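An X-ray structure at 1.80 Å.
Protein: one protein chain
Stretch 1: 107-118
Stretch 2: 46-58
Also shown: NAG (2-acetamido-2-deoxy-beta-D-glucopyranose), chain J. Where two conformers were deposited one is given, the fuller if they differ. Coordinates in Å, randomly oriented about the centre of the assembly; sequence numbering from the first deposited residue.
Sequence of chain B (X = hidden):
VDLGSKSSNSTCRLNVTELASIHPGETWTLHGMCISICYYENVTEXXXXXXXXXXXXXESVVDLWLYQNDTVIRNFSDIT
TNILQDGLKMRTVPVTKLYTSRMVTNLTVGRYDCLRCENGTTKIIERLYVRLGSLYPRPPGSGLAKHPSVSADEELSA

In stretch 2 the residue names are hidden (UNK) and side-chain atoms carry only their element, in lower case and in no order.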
ATOM      1  N   LEU B 107       1.642 -14.982  18.687  1.00 16.28           N
ATOM      2  CA  LEU B 107       2.673 -15.651  17.886  1.00 17.49           C
ATOM      3  C   LEU B 107       3.249 -14.769  16.781  1.00 19.19           C
ATOM      4  O   LEU B 107       4.179 -15.166  16.082  1.00 20.74           O
ATOM      5  CB  LEU B 107       2.124 -16.968  17.291  1.00 20.96           C
ATOM      6  CG  LEU B 107       1.802 -18.038  18.333  1.00 20.65           C
ATOM      7  CD1 LEU B 107       1.254 -19.304  17.682  1.00 25.96           C
ATOM      8  CD2 LEU B 107       3.058 -18.363  19.157  1.00 23.77           C
ATOM      9  N   THR B 108       2.711 -13.567  16.610  1.00 18.05           N
ATOM     10  CA  THR B 108       3.251 -12.676  15.578  1.00 16.47           C
ATOM     11  C   THR B 108       3.785 -11.361  16.150  1.00 18.83           C
ATOM     12  O   THR B 108       4.308 -10.530  15.399  1.00 17.67           O
ATOM     13  CB  THR B 108       2.215 -12.358  14.458  1.00 17.98           C
ATOM     14  OG1 THR B 108       1.072 -11.706  15.027  1.00 17.59           O
ATOM     15  CG2 THR B 108       1.772 -13.649  13.741  1.00 19.31           C
ATOM     16  N   VAL B 109       3.640 -11.161  17.461  1.00 12.93           N
ATOM     17  CA  VAL B 109       4.256 -10.001  18.108  1.00 12.55           C
ATOM     18  C   VAL B 109       5.779 -10.156  18.086  1.00 14.22           C
ATOM     19  O   VAL B 109       6.308 -11.270  18.155  1.00 15.08           O
ATOM     20  CB  VAL B 109       3.765  -9.796  19.574  1.00 16.28           C
ATOM     21  CG1 VAL B 109       2.342  -9.205  19.594  1.00 15.59           C
ATOM     22  CG2 VAL B 109       3.840 -11.105  20.364  1.00 18.53           C
ATOM     23  N   GLY B 110       6.490  -9.041  17.961  1.00 13.95           N
ATOM     24  CA  GLY B 110       7.935  -9.108  17.882  1.00 13.63           C
ATOM     25  C   GLY B 110       8.504  -8.009  17.010  1.00 14.88           C
ATOM     26  O   GLY B 110       7.987  -6.895  17.010  1.00 14.24           O
ATOM     27  N   ARG B 111       9.579  -8.331  16.301  1.00 12.97           N
ATOM     28  CA  ARG B 111      10.361  -7.324  15.562  1.00 11.18           C
ATOM     29  C   ARG B 111      10.486  -7.765  14.119  1.00 14.94           C
ATOM     30  O   ARG B 111      10.940  -8.885  13.863  1.00 16.01           O
ATOM     31  CB  ARG B 111      11.756  -7.247  16.189  1.00 13.51           C
ATOM     32  CG  ARG B 111      12.601  -6.031  15.806  1.00 17.55           C
ATOM     33  CD  ARG B 111      13.981  -6.107  16.480  1.00 17.29           C
ATOM     34  NE  ARG B 111      14.896  -6.938  15.706  1.00 21.31           N
ATOM     35  CZ  ARG B 111      15.596  -7.956  16.190  1.00 22.58           C
ATOM     36  NH1 ARG B 111      15.513  -8.287  17.480  1.00 24.01           N
ATOM     37  NH2 ARG B 111      16.386  -8.640  15.373  1.00 17.99           N
ATOM     38  N   TYR B 112      10.087  -6.901  13.181  1.00 11.90           N
ATOM     39  CA  TYR B 112      10.175  -7.196  11.747  1.00 10.99           C
ATOM     40  C   TYR B 112      11.235  -6.288  11.139  1.00 13.33           C
ATOM     41  O   TYR B 112      11.078  -5.065  11.154  1.00 14.82           O
ATOM     42  CB  TYR B 112       8.814  -6.979  11.046  1.00 12.66           C
ATOM     43  CG  TYR B 112       7.777  -8.001  11.496  1.00 16.40           C
ATOM     44  CD1 TYR B 112       7.508  -9.129  10.722  1.00 16.52           C
ATOM     45  CD2 TYR B 112       7.101  -7.853  12.708  1.00 11.81           C
ATOM     46  CE1 TYR B 112       6.575 -10.082  11.138  1.00 12.28           C
ATOM     47  CE2 TYR B 112       6.163  -8.808  13.130  1.00 14.53           C
ATOM     48  CZ  TYR B 112       5.915  -9.912  12.343  1.00 15.15           C
ATOM     49  OH  TYR B 112       4.996 -10.861  12.767  1.00 15.64           O
ATOM     50  N   ASP B 113      12.308  -6.888  10.631  1.00 12.78           N
ATOM     51  CA  ASP B 113      13.449  -6.138  10.100  1.00 13.12           C
ATOM     52  C   ASP B 113      13.506  -6.310   8.584  1.00 14.14           C
ATOM     53  O   ASP B 113      13.712  -7.423   8.098  1.00 14.04           O
ATOM     54  CB  ASP B 113      14.768  -6.644  10.708  1.00 13.71           C
ATOM     55  CG  ASP B 113      14.921  -6.275  12.183  1.00 18.07           C
ATOM     56  OD1 ASP B 113      14.525  -5.159  12.560  1.00 16.70           O
ATOM     57  OD2 ASP B 113      15.433  -7.095  12.972  1.00 17.30           O
ATOM     58  N   CYS B 114      13.333  -5.220   7.843  1.00 13.20           N
ATOM     59  CA  CYS B 114      13.477  -5.268   6.386  1.00 14.06           C
ATOM     60  C   CYS B 114      14.940  -5.152   6.030  1.00 13.41           C
ATOM     61  O   CYS B 114      15.595  -4.167   6.373  1.00 12.50           O
ATOM     62  CB  CYS B 114      12.691  -4.149   5.726  1.00 18.90           C
ATOM     63  SG  CYS B 114      10.907  -4.470   5.909  1.00 22.68           S
ATOM     64  N   LEU B 115      15.443  -6.163   5.321  1.00 13.41           N
ATOM     65  CA  LEU B 115      16.871  -6.379   5.173  1.00 12.98           C
ATOM     66  C   LEU B 115      17.339  -6.014   3.789  1.00 12.49           C
ATOM     67  O   LEU B 115      16.597  -6.171   2.826  1.00 14.38           O
ATOM     68  CB  LEU B 115      17.198  -7.866   5.369  1.00 15.69           C
ATOM     69  CG  LEU B 115      16.733  -8.520   6.672  1.00 17.53           C
ATOM     70  CD1 LEU B 115      17.207  -9.979   6.705  1.00 22.74           C
ATOM     71  CD2 LEU B 115      17.272  -7.747   7.860  1.00 19.86           C
ATOM     72  N   ARG B 116      18.579  -5.547   3.707  1.00 14.89           N
ATOM     73  CA  ARG B 116      19.265  -5.350   2.429  1.00 16.24           C
ATOM     74  C   ARG B 116      20.760  -5.476   2.629  1.00 20.47           C
ATOM     75  O   ARG B 116      21.292  -5.053   3.651  1.00 22.15           O
ATOM     76  CB  ARG B 116      18.979  -3.963   1.844  1.00 17.92           C
ATOM     77  CG  ARG B 116      19.264  -3.885   0.336  1.00 18.12           C
ATOM     78  CD  ARG B 116      18.796  -2.571  -0.284  1.00 18.77           C
ATOM     79  NE  ARG B 116      18.780  -2.702  -1.749  1.00 18.71           N
ATOM     80  CZ  ARG B 116      18.273  -1.802  -2.579  1.00 22.55           C
ATOM     81  NH1 ARG B 116      17.736  -0.681  -2.104  1.00 21.71           N
ATOM     82  NH2 ARG B 116      18.307  -2.023  -3.885  1.00 21.32           N
ATOM     83  N   CYS B 117      21.440  -5.989   1.614  0.73 19.32           N
ATOM     84  CA  CYS B 117      22.892  -6.089   1.644  0.73 20.00           C
ATOM     85  C   CYS B 117      23.517  -4.875   0.960  0.73 22.76           C
ATOM     86  O   CYS B 117      23.172  -4.557  -0.172  0.73 28.35           O
ATOM     87  CB  CYS B 117      23.325  -7.374   0.942  0.73 21.20           C
ATOM     88  SG  CYS B 117      25.087  -7.720   1.029  0.73 28.72           S
ATOM     89  N   GLU B 118      24.428  -4.197   1.647  1.00 24.96           N
ATOM     90  CA  GLU B 118      25.132  -3.076   1.041  1.00 34.04           C
ATOM     91  C   GLU B 118      26.625  -3.241   1.312  1.00 33.59           C
ATOM     92  O   GLU B 118      27.037  -3.460   2.453  1.00 32.84           O
ATOM     93  CB  GLU B 118      24.624  -1.742   1.592  1.00 38.85           C
ATOM     94  CG  GLU B 118      25.443  -0.545   1.104  1.00 45.17           C
ATOM     95  CD  GLU B 118      25.196   0.726   1.905  1.00 45.16           C
ATOM     96  OE1 GLU B 118      24.171   0.807   2.618  1.00 47.62           O
ATOM     97  OE2 GLU B 118      26.032   1.652   1.819  1.00 50.03           O
ATOM     98  N   UNK B  46      18.730  -9.745  -9.836  1.00 25.53           N
ATOM     99  CA  UNK B  46      19.243 -10.863  -9.051  1.00 23.11           C
ATOM    100  C   UNK B  46      19.318 -10.571  -7.554  1.00 21.10           C
ATOM    101  O   UNK B  46      19.733 -11.420  -6.778  1.00 22.08           O
ATOM    102  c   UNK B  46      21.745 -10.380  -9.205  1.00 35.71           C
ATOM    103  o   UNK B  46      22.912 -10.740  -9.463  1.00 29.64           O
ATOM    104  c   UNK B  46      20.606 -11.323  -9.587  1.00 28.00           C
ATOM    105  o   UNK B  46      21.486  -9.288  -8.648  1.00 29.03           O
ATOM    106  N   UNK B  47      18.892  -9.380  -7.142  1.00 21.28           N
ATOM    107  CA  UNK B  47      19.046  -9.000  -5.742  1.00 19.70           C
ATOM    108  C   UNK B  47      18.052  -9.695  -4.817  1.00 20.83           C
ATOM    109  O   UNK B  47      16.831  -9.625  -5.017  1.00 23.19           O
ATOM    110  c   UNK B  47      19.292  -5.551  -3.931  1.00 26.08           C
ATOM    111  o   UNK B  47      18.979  -4.836  -4.904  1.00 23.96           O
ATOM    112  o   UNK B  47      19.575  -5.091  -2.800  1.00 23.83           O
ATOM    113  c   UNK B  47      18.951  -7.483  -5.555  1.00 18.84           C
ATOM    114  c   UNK B  47      19.325  -7.056  -4.128  1.00 18.68           C
ATOM    115  N   UNK B  48      18.585 -10.351  -3.794  1.00 17.76           N
ATOM    116  CA  UNK B  48      17.772 -10.962  -2.763  1.00 16.63           C
ATOM    117  C   UNK B  48      17.575  -9.990  -1.616  1.00 19.88           C
ATOM    118  O   UNK B  48      18.550  -9.526  -1.001  1.00 17.78           O
ATOM    119  c   UNK B  48      17.571 -12.843  -1.121  1.00 17.19           C
ATOM    120  c   UNK B  48      19.474 -14.441  -3.072  1.00 27.84           C
ATOM    121  c   UNK B  48      18.415 -12.262  -2.237  1.00 18.07           C
ATOM    122  c   UNK B  48      18.592 -13.244  -3.398  1.00 21.69           C
ATOM    123  N   UNK B  49      16.311  -9.660  -1.357  1.00 17.09           N
ATOM    124  CA  UNK B  49      15.933  -8.825  -0.225  1.00 15.47           C
ATOM    125  C   UNK B  49      14.905  -9.598   0.613  1.00 17.99           C
ATOM    126  O   UNK B  49      14.445 -10.665   0.203  1.00 16.84           O
ATOM    127  c   UNK B  49      13.515  -6.371  -2.072  1.00 16.57           C
ATOM    128  c   UNK B  49      16.474  -6.658  -1.364  1.00 18.24           C
ATOM    129  c   UNK B  49      15.367  -7.473  -0.701  1.00 15.24           C
ATOM    130  c   UNK B  49      14.213  -7.675  -1.698  1.00 15.75           C
ATOM    131  N   UNK B  50      14.554  -9.104   1.790  1.00 14.29           N
ATOM    132  CA  UNK B  50      13.603  -9.855   2.586  1.00 17.13           C
ATOM    133  C   UNK B  50      13.331  -9.275   3.946  1.00 13.64           C
ATOM    134  O   UNK B  50      13.817  -8.188   4.289  1.00 13.40           O
ATOM    135  N   UNK B  51      12.590 -10.036   4.745  1.00 13.90           N
ATOM    136  CA  UNK B  51      12.126  -9.559   6.040  1.00 13.79           C
ATOM    137  C   UNK B  51      12.357 -10.639   7.095  1.00 12.24           C
ATOM    138  O   UNK B  51      11.935 -11.779   6.919  1.00 15.98           O
ATOM    139  c   UNK B  51      10.619  -9.226   6.008  1.00 14.48           C
ATOM    140  c   UNK B  51      10.304  -8.252   4.863  1.00 17.93           C
ATOM    141  c   UNK B  51      10.186  -8.638   7.331  1.00 16.68           C
ATOM    142  N   UNK B  52      13.043 -10.266   8.173  1.00 13.65           N
ATOM    143  CA  UNK B  52      13.256 -11.160   9.306  1.00 12.80           C
ATOM    144  C   UNK B  52      12.242 -10.856  10.401  1.00 15.34           C
ATOM    145  O   UNK B  52      11.965  -9.691  10.685  1.00 14.94           O
ATOM    146  c   UNK B  52      14.683 -10.980   9.855  1.00 15.09           C
ATOM    147  N   UNK B  53      11.702 -11.905  11.017  1.00 13.05           N
ATOM    148  CA  UNK B  53      10.766 -11.762  12.128  1.00 12.35           C
ATOM    149  C   UNK B  53      11.336 -12.412  13.389  1.00 18.56           C
ATOM    150  O   UNK B  53      11.534 -13.636  13.432  1.00 21.10           O
ATOM    151  c   UNK B  53       7.947 -13.855  13.260  1.00 21.20           C
ATOM    152  c   UNK B  53       8.515 -12.615  12.995  1.00 15.45           C
ATOM    153  c   UNK B  53       7.431 -11.736  14.972  1.00 15.82           C
ATOM    154  c   UNK B  53       8.249 -11.567  13.857  1.00 11.87           C
ATOM    155  c   UNK B  53       9.416 -12.419  11.790  1.00 12.81           C
ATOM    156  c   UNK B  53       6.864 -12.978  15.231  1.00 17.70           C
ATOM    157  c   UNK B  53       7.119 -14.037  14.369  1.00 23.40           C
ATOM    158  N   UNK B  54      11.588 -11.607  14.414  1.00 11.31           N
ATOM    159  CA  UNK B  54      12.102 -12.139  15.684  1.00 12.73           C
ATOM    160  C   UNK B  54      10.965 -12.104  16.709  1.00 15.49           C
ATOM    161  O   UNK B  54      10.419 -11.045  16.993  1.00 13.24           O
ATOM    162  c   UNK B  54      13.822 -11.807  17.522  1.00 18.47           C
ATOM    163  c   UNK B  54      13.307 -11.289  16.183  1.00 16.58           C
ATOM    164  o   UNK B  54      14.375 -11.333  15.217  1.00 16.40           O
ATOM    165  N   UNK B  55      10.600 -13.258  17.264  1.00 15.62           N
ATOM    166  CA  UNK B  55       9.451 -13.347  18.175  1.00 14.56           C
ATOM    167  C   UNK B  55       9.680 -12.536  19.453  1.00 14.28           C
ATOM    168  O   UNK B  55      10.760 -12.590  20.032  1.00 17.02           O
ATOM    169  c   UNK B  55       7.947 -15.095  19.253  1.00 16.44           C
ATOM    170  c   UNK B  55       7.967 -17.992  21.701  1.00 20.39           C
ATOM    171  c   UNK B  55       6.613 -17.899  22.060  1.00 17.98           C
ATOM    172  c   UNK B  55       8.526 -17.123  20.769  1.00 18.89           C
ATOM    173  n   UNK B  55       5.776 -15.031  19.888  1.00 15.73           N
ATOM    174  c   UNK B  55       7.715 -16.130  20.207  1.00 15.62           C
ATOM    175  c   UNK B  55       6.748 -14.446  19.080  1.00 14.72           C
ATOM    176  c   UNK B  55       9.238 -14.817  18.558  1.00 14.67           C
ATOM    177  c   UNK B  55       5.794 -16.944  21.519  1.00 18.12           C
ATOM    178  c   UNK B  55       6.354 -16.061  20.589  1.00 14.65           C
ATOM    179  N   UNK B  56       8.666 -11.793  19.897  1.00 15.00           N
ATOM    180  CA  UNK B  56       8.826 -10.976  21.102  1.00 17.02           C
ATOM    181  C   UNK B  56       9.285 -11.812  22.286  1.00 19.56           C
ATOM    182  O   UNK B  56      10.044 -11.340  23.130  1.00 16.67           O
ATOM    183  n   UNK B  56       6.409  -7.784  24.091  1.00 24.51           N
ATOM    184  o   UNK B  56       5.365  -8.766  22.372  1.00 21.72           O
ATOM    185  c   UNK B  56       6.374  -8.600  23.039  1.00 25.07           C
ATOM    186  c   UNK B  56       7.669  -9.320  22.684  1.00 16.97           C
ATOM    187  c   UNK B  56       7.516 -10.275  21.488  1.00 15.54           C
ATOM    188  N   UNK B  57       8.815 -13.057  22.342  1.00 16.30           N
ATOM    189  CA  UNK B  57       8.960 -13.868  23.557  1.00 16.54           C
ATOM    190  C   UNK B  57      10.176 -14.777  23.560  1.00 20.55           C
ATOM    191  O   UNK B  57      10.456 -15.453  24.557  1.00 23.49           O
ATOM    192  n   UNK B  57       6.315 -12.978  25.031  1.00 20.67           N
ATOM    193  c   UNK B  57       7.690 -14.686  23.794  1.00 18.49           C
ATOM    194  c   UNK B  57       6.470 -13.840  23.968  1.00 19.28           C
ATOM    195  n   UNK B  57       4.550 -12.786  23.830  1.00 21.53           N
ATOM    196  c   UNK B  57       5.150 -12.360  24.927  1.00 22.78           C
ATOM    197  c   UNK B  57       5.353 -13.716  23.214  1.00 20.59           C
ATOM    198  N   UNK B  58      10.912 -14.792  22.457  1.00 19.08           N
ATOM    199  CA  UNK B  58      12.186 -15.501  22.435  1.00 17.74           C
ATOM    200  C   UNK B  58      13.043 -14.976  21.304  1.00 18.93           C
ATOM    201  O   UNK B  58      12.804 -15.273  20.139  1.00 23.19           O
ATOM    202  o   UNK B  58      14.356 -17.265  22.344  1.00 25.66           O
ATOM    203  n   UNK B  58      13.115 -19.030  22.988  1.00 22.56           N
ATOM    204  c   UNK B  58      13.254 -17.788  22.546  1.00 21.39           C
ATOM    205  c   UNK B  58      11.978 -17.013  22.322  1.00 17.25           C
TER
HETATM  206  C1  NAG J1203      14.386 -19.710  23.014  1.00 24.35           C
HETATM  207  C2  NAG J1203      14.208 -20.784  24.088  1.00 24.82           C
HETATM  208  C3  NAG J1203      15.432 -21.691  24.132  1.00 38.39           C
HETATM  209  C4  NAG J1203      15.756 -22.213  22.740  1.00 46.55           C
HETATM  210  C5  NAG J1203      15.874 -21.050  21.762  1.00 46.43           C
HETATM  211  C6  NAG J1203      16.186 -21.525  20.345  1.00 49.63           C
HETATM  212  C7  NAG J1203      12.797 -20.042  25.940  1.00 36.01           C
HETATM  213  C8  NAG J1203      12.779 -19.529  27.348  1.00 38.50           C
HETATM  214  N2  NAG J1203      14.005 -20.186  25.394  1.00 21.54           N
HETATM  215  O3  NAG J1203      15.205 -22.766  25.013  1.00 43.48           O
HETATM  216  O4  NAG J1203      16.984 -22.899  22.775  1.00 48.25           O
HETATM  217  O5  NAG J1203      14.680 -20.293  21.762  1.00 30.98           O
HETATM  218  O6  NAG J1203      15.094 -22.262  19.839  1.00 57.45           O
HETATM  219  O7  NAG J1203      11.733 -20.292  25.348  1.00 32.07           O
HETATM  220  O   HOH W   1      20.022  -6.952  -0.717  1.00 20.69           O
HETATM  221  O   HOH W   2      13.859  -9.473  13.222  1.00 15.46           O
HETATM  222  O   HOH W   3      17.055 -11.461  15.299  1.00 29.23           O

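Position 46 has two side-chain carbons, the second carrying two oxygens, and touches nothing on stretch 1: Asp46. Position 47 has one carbon more before its two oxygens, and they meet the guanidinium of Arg116 edge-on. This is Glu47, whose length brings OE2 to 2.7 Å from Arg116 NE and OE1 to 3.1 Å from Arg116 NH2, a two-pronged salt bridge. Water 1 links Glu47 OE2 to the backbone N of Cys117.

Positions 48 and 49 each hold four carbons, forked at the first with one arm two carbons long: Ile48 and Ile49. The end of Ile48 leads away from stretch 1, whereas Ile49 CG2 lies 4.3 Å from Arg116 CG, against the aliphatic part of that arginine.

Position 50 has no side-chain atoms and is Gly50; its O accepts a hydrogen bond from Leu115 N (2.8 Å). Position 51 has one carbon bearing two more, the compact fork of Val51. CG2 packs 4.0 Å from Cys114 SG, and CG1 reaches the edge of the Tyr112 ring.

A single carbon at position 52 marks Ala52. Its CB lies 4.2 Å from Leu115 CD1, while its backbone pairs with Asp113 in both directions: N to Asp113 O at 2.9 Å, O to Asp113 N at 2.8 Å.

Position 53 carries one carbon and a six-carbon ring, Phe53. The ring makes an offset stack with Tyr112, centroids 4.5 Å apart and planes at 16°, and its edge meets Gly110 CA. A CB on Gly110 would clash with Phe53 CE1 and with the backbone O of position 54; the backbone angles there also call for glycine.

At position 54 one carbon bears an oxygen and a carbon: Thr54. Its hydroxyl suits a watery site, with OG1 2.7 Å from water 3, which accepts from Arg111 NH2.

Position 55 has fused rings of eight carbons and one nitrogen, Trp55, broad enough for CZ2 to reach Leu107 CD2 at 3.9 Å. Position 56, three carbons ending in oxygen and nitrogen, is Gln56; its backbone N donates to Val109 O (3.0 Å). Position 57 has a five-membered ring with two nitrogens, His57, with NE2 3.9 Å from Val109 CG2. Position 58, two carbons ending in oxygen and nitrogen, is Asn58, its ND2 bonded to NAG C1 (1.4 Å).

The contact is an antiparallel strand pair, held by backbone hydrogen bonds from Val109 to Leu115. Tyr112, Phe53, Cys114 and Val51 pack on one face; Arg111, Thr54, Asp113, Ala52 and Leu115 share the other, and the Arg116–Glu47 salt bridge secures one end.

Stretch 2 (46-58) DEIIGVAFTWQHN
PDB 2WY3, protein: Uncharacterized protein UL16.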